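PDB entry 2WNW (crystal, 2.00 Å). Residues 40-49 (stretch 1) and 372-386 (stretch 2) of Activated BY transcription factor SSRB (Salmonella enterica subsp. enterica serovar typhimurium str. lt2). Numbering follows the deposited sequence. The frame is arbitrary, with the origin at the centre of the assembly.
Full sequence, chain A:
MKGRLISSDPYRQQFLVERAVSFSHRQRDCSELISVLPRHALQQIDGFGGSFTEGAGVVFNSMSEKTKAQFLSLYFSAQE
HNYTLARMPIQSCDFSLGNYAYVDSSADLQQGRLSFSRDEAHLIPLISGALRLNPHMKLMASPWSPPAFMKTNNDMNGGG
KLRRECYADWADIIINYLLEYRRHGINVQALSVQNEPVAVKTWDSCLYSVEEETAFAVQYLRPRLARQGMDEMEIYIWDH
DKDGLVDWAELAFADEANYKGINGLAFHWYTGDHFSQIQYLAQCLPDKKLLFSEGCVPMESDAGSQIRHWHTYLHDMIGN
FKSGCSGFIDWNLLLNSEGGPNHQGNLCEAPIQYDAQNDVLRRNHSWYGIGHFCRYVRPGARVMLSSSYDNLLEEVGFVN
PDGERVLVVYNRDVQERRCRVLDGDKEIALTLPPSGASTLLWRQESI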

# COMPACT_ATOMS: atom_id res chain seq x y z
N HIS A 40 4.36 -11.82 -12.68
CA HIS A 40 3.15 -11.76 -11.87
C HIS A 40 2.36 -10.51 -12.23
O HIS A 40 2.61 -9.43 -11.72
CB HIS A 40 3.50 -11.78 -10.38
CG HIS A 40 4.11 -13.07 -9.93
ND1 HIS A 40 3.51 -14.29 -10.14
CD2 HIS A 40 5.28 -13.33 -9.30
CE1 HIS A 40 4.28 -15.25 -9.66
NE2 HIS A 40 5.36 -14.69 -9.14
N ALA A 41 1.39 -10.69 -13.13
CA ALA A 41 0.56 -9.59 -13.60
C ALA A 41 -0.65 -9.35 -12.71
O ALA A 41 -1.24 -10.28 -12.16
CB ALA A 41 0.11 -9.86 -15.03
N LEU A 42 -1.01 -8.08 -12.57
CA LEU A 42 -2.16 -7.71 -11.75
C LEU A 42 -3.31 -7.23 -12.64
O LEU A 42 -3.61 -7.87 -13.65
CB LEU A 42 -1.73 -6.66 -10.72
CG LEU A 42 -0.55 -7.12 -9.84
CD1 LEU A 42 -0.14 -6.03 -8.88
CD2 LEU A 42 -0.94 -8.38 -9.08
N GLN A 43 -3.95 -6.12 -12.28
CA GLN A 43 -5.09 -5.64 -13.07
C GLN A 43 -4.74 -5.04 -14.42
O GLN A 43 -3.63 -4.55 -14.63
CB GLN A 43 -5.91 -4.62 -12.26
CG GLN A 43 -5.43 -3.18 -12.39
CD GLN A 43 -4.26 -2.84 -11.48
OE1 GLN A 43 -3.61 -3.73 -10.93
NE2 GLN A 43 -3.99 -1.55 -11.31
N GLN A 44 -5.71 -5.07 -15.34
CA GLN A 44 -5.53 -4.52 -16.68
C GLN A 44 -5.98 -3.06 -16.69
O GLN A 44 -6.96 -2.70 -16.04
CB GLN A 44 -6.35 -5.32 -17.70
CG GLN A 44 -6.01 -5.00 -19.14
CD GLN A 44 -6.62 -6.00 -20.11
OE1 GLN A 44 -5.99 -6.38 -21.10
NE2 GLN A 44 -7.85 -6.42 -19.84
N ILE A 45 -5.26 -2.22 -17.43
CA ILE A 45 -5.61 -0.81 -17.51
C ILE A 45 -6.09 -0.46 -18.91
O ILE A 45 -5.64 -1.04 -19.90
CB ILE A 45 -4.40 0.07 -17.08
CG1 ILE A 45 -3.26 -0.03 -18.08
CG2 ILE A 45 -3.90 -0.39 -15.70
CD1 ILE A 45 -3.29 1.04 -19.15
N ASP A 46 -7.00 0.50 -18.99
CA ASP A 46 -7.57 0.90 -20.27
C ASP A 46 -6.90 2.08 -20.98
O ASP A 46 -7.14 2.31 -22.16
CB ASP A 46 -9.07 1.21 -20.10
CG ASP A 46 -9.84 0.01 -19.57
OD1 ASP A 46 -9.40 -1.13 -19.80
OD2 ASP A 46 -10.90 0.21 -18.93
N GLY A 47 -6.06 2.83 -20.26
CA GLY A 47 -5.38 3.95 -20.88
C GLY A 47 -5.23 5.21 -20.04
O GLY A 47 -5.43 5.18 -18.82
N PHE A 48 -4.87 6.30 -20.70
CA PHE A 48 -4.66 7.60 -20.05
C PHE A 48 -5.22 8.71 -20.94
O PHE A 48 -5.22 8.59 -22.17
CB PHE A 48 -3.16 7.88 -19.84
CG PHE A 48 -2.47 6.86 -18.99
CD1 PHE A 48 -2.14 5.61 -19.51
CD2 PHE A 48 -2.15 7.14 -17.67
CE1 PHE A 48 -1.52 4.65 -18.72
CE2 PHE A 48 -1.53 6.19 -16.87
CZ PHE A 48 -1.21 4.94 -17.39
N GLY A 49 -5.68 9.79 -20.33
CA GLY A 49 -6.21 10.90 -21.10
C GLY A 49 -6.64 12.08 -20.26
O GLY A 49 -6.33 12.16 -19.07
N HIS A 372 5.17 10.69 -17.94
CA HIS A 372 5.98 9.56 -17.51
C HIS A 372 5.18 8.27 -17.60
O HIS A 372 5.75 7.18 -17.64
CB HIS A 372 6.50 9.79 -16.08
CG HIS A 372 7.81 10.51 -16.04
ND1 HIS A 372 9.02 9.87 -16.25
CD2 HIS A 372 8.10 11.82 -15.90
CE1 HIS A 372 9.99 10.77 -16.24
NE2 HIS A 372 9.46 11.96 -16.03
N PHE A 373 3.85 8.40 -17.63
CA PHE A 373 2.95 7.26 -17.76
C PHE A 373 2.40 7.08 -19.18
O PHE A 373 2.69 6.09 -19.86
CB PHE A 373 1.73 7.41 -16.84
CG PHE A 373 1.97 7.07 -15.40
CD1 PHE A 373 2.47 8.02 -14.53
CD2 PHE A 373 1.66 5.81 -14.91
CE1 PHE A 373 2.65 7.72 -13.17
CE2 PHE A 373 1.84 5.50 -13.56
CZ PHE A 373 2.34 6.46 -12.69
N CYS A 374 1.58 8.04 -19.60
CA CYS A 374 0.88 7.98 -20.88
C CYS A 374 1.69 7.83 -22.16
O CYS A 374 1.20 7.26 -23.13
CB CYS A 374 -0.06 9.17 -21.02
SG CYS A 374 0.73 10.75 -21.35
N ARG A 375 2.92 8.33 -22.18
CA ARG A 375 3.74 8.22 -23.38
C ARG A 375 4.28 6.81 -23.60
O ARG A 375 4.67 6.46 -24.72
CB ARG A 375 4.93 9.20 -23.30
CG ARG A 375 4.52 10.66 -23.19
CD ARG A 375 5.71 11.55 -22.85
NE ARG A 375 6.57 11.81 -24.00
CZ ARG A 375 6.29 12.69 -24.96
NH1 ARG A 375 5.17 13.40 -24.92
NH2 ARG A 375 7.15 12.86 -25.96
N TYR A 376 4.28 6.00 -22.55
CA TYR A 376 4.85 4.66 -22.65
C TYR A 376 3.95 3.46 -22.34
O TYR A 376 4.24 2.35 -22.79
CB TYR A 376 6.09 4.60 -21.75
CG TYR A 376 6.94 5.84 -21.88
CD1 TYR A 376 7.68 6.09 -23.03
CD2 TYR A 376 6.92 6.82 -20.88
CE1 TYR A 376 8.37 7.29 -23.20
CE2 TYR A 376 7.60 8.01 -21.04
CZ TYR A 376 8.32 8.24 -22.20
OH TYR A 376 8.95 9.45 -22.37
N VAL A 377 2.89 3.68 -21.58
CA VAL A 377 1.98 2.59 -21.23
C VAL A 377 0.79 2.59 -22.19
O VAL A 377 0.14 3.62 -22.39
CB VAL A 377 1.48 2.73 -19.77
CG1 VAL A 377 0.62 1.54 -19.39
CG2 VAL A 377 2.68 2.84 -18.83
N ARG A 378 0.51 1.43 -22.79
CA ARG A 378 -0.58 1.31 -23.76
C ARG A 378 -1.83 0.64 -23.22
O ARG A 378 -1.77 -0.12 -22.25
CB ARG A 378 -0.09 0.52 -24.98
CG ARG A 378 1.15 1.08 -25.66
CD ARG A 378 2.09 -0.07 -26.00
NE ARG A 378 3.24 0.33 -26.80
CZ ARG A 378 4.32 -0.43 -26.97
NH1 ARG A 378 4.40 -1.62 -26.39
NH2 ARG A 378 5.32 -0.00 -27.73
N PRO A 379 -2.98 0.90 -23.85
CA PRO A 379 -4.25 0.30 -23.42
C PRO A 379 -4.09 -1.22 -23.43
O PRO A 379 -3.45 -1.77 -24.33
CB PRO A 379 -5.24 0.78 -24.47
CG PRO A 379 -4.70 2.12 -24.85
CD PRO A 379 -3.21 1.84 -24.96
N GLY A 380 -4.65 -1.89 -22.43
CA GLY A 380 -4.54 -3.34 -22.37
C GLY A 380 -3.38 -3.85 -21.54
O GLY A 380 -3.32 -5.03 -21.19
N ALA A 381 -2.43 -2.96 -21.22
CA ALA A 381 -1.29 -3.34 -20.41
C ALA A 381 -1.77 -3.75 -19.02
O ALA A 381 -2.87 -3.37 -18.60
CB ALA A 381 -0.31 -2.17 -20.30
N ARG A 382 -0.96 -4.53 -18.32
CA ARG A 382 -1.32 -4.93 -16.97
C ARG A 382 -0.26 -4.44 -15.99
O ARG A 382 0.92 -4.36 -16.33
CB ARG A 382 -1.44 -6.46 -16.85
CG ARG A 382 -2.74 -7.01 -17.43
CD ARG A 382 -2.88 -8.51 -17.17
NE ARG A 382 -4.11 -9.05 -17.73
CZ ARG A 382 -5.29 -9.03 -17.12
NH1 ARG A 382 -5.42 -8.50 -15.90
NH2 ARG A 382 -6.36 -9.54 -17.72
N VAL A 383 -0.70 -4.08 -14.80
CA VAL A 383 0.23 -3.63 -13.77
C VAL A 383 0.98 -4.89 -13.34
O VAL A 383 0.40 -5.97 -13.30
CB VAL A 383 -0.51 -3.04 -12.56
CG1 VAL A 383 0.44 -2.90 -11.37
CG2 VAL A 383 -1.10 -1.68 -12.92
N MET A 384 2.27 -4.76 -13.05
CA MET A 384 3.04 -5.92 -12.61
C MET A 384 3.35 -5.79 -11.13
O MET A 384 3.32 -4.69 -10.57
CB MET A 384 4.35 -6.02 -13.39
CG MET A 384 5.38 -4.95 -13.04
SD MET A 384 7.02 -5.31 -13.73
CE MET A 384 7.14 -4.07 -15.00
N LEU A 385 3.64 -6.91 -10.49
CA LEU A 385 3.99 -6.90 -9.08
C LEU A 385 5.38 -6.29 -8.94
O LEU A 385 6.28 -6.60 -9.72
CB LEU A 385 4.01 -8.32 -8.52
CG LEU A 385 4.55 -8.48 -7.10
CD1 LEU A 385 3.60 -7.81 -6.11
CD2 LEU A 385 4.72 -9.96 -6.76
N SER A 386 5.54 -5.41 -7.96
CA SER A 386 6.84 -4.79 -7.70
C SER A 386 6.83 -4.30 -6.26
O SER A 386 5.76 -4.14 -5.66
CB SER A 386 7.10 -3.62 -8.66
OG SER A 386 6.21 -2.55 -8.43

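The strand that includes Ala41 to Gln44 runs antiparallel to strand 382-386, and backbone hydrogen bonds carry much of the contact. At the start, Leu385 N donates to His40 O (3.0 Å). Ala41 pairs with Met384 without hydrogen bonds between them; its small CB lies 3.9 Å from Arg382 CD, on the same face of the sheet. Leu42 N then donates to Val383 O (2.6 Å), and Leu42 CD1 packs 4.0 Å from Val383 CG1.

Between Ala41 and Gln44 the register slips by one residue, a beta bulge. Leu42 O accepts from a side chain, Arg382 NH1 (3.0 Å), where its neighbour Gln43 O accepts from the backbone N of Val383 (3.0 Å). The guanidinium meets Leu42 O at its edge and has Gln44 CB over one face.

Ile45 uses both backbone groups: its N donates to Ala381 O (2.9 Å), and its O accepts from Gly380 N (2.8 Å). These bonds hold the type II turn 378-381, where the positive phi of Gly380 suits glycine. The buried Ile45 side chain reaches Val377, Ala381 and Val383. Asp46 O touches Pro379 CB (3.4 Å).

Phe48 ends the contact. Its buried ring has Cys374 CA over one face, Phe48 CE1 lies 3.7 Å from Val377 CB, and Phe48 CE2 lies 3.5 Å from Phe373 CB. The two phenyl rings meet rim to rim.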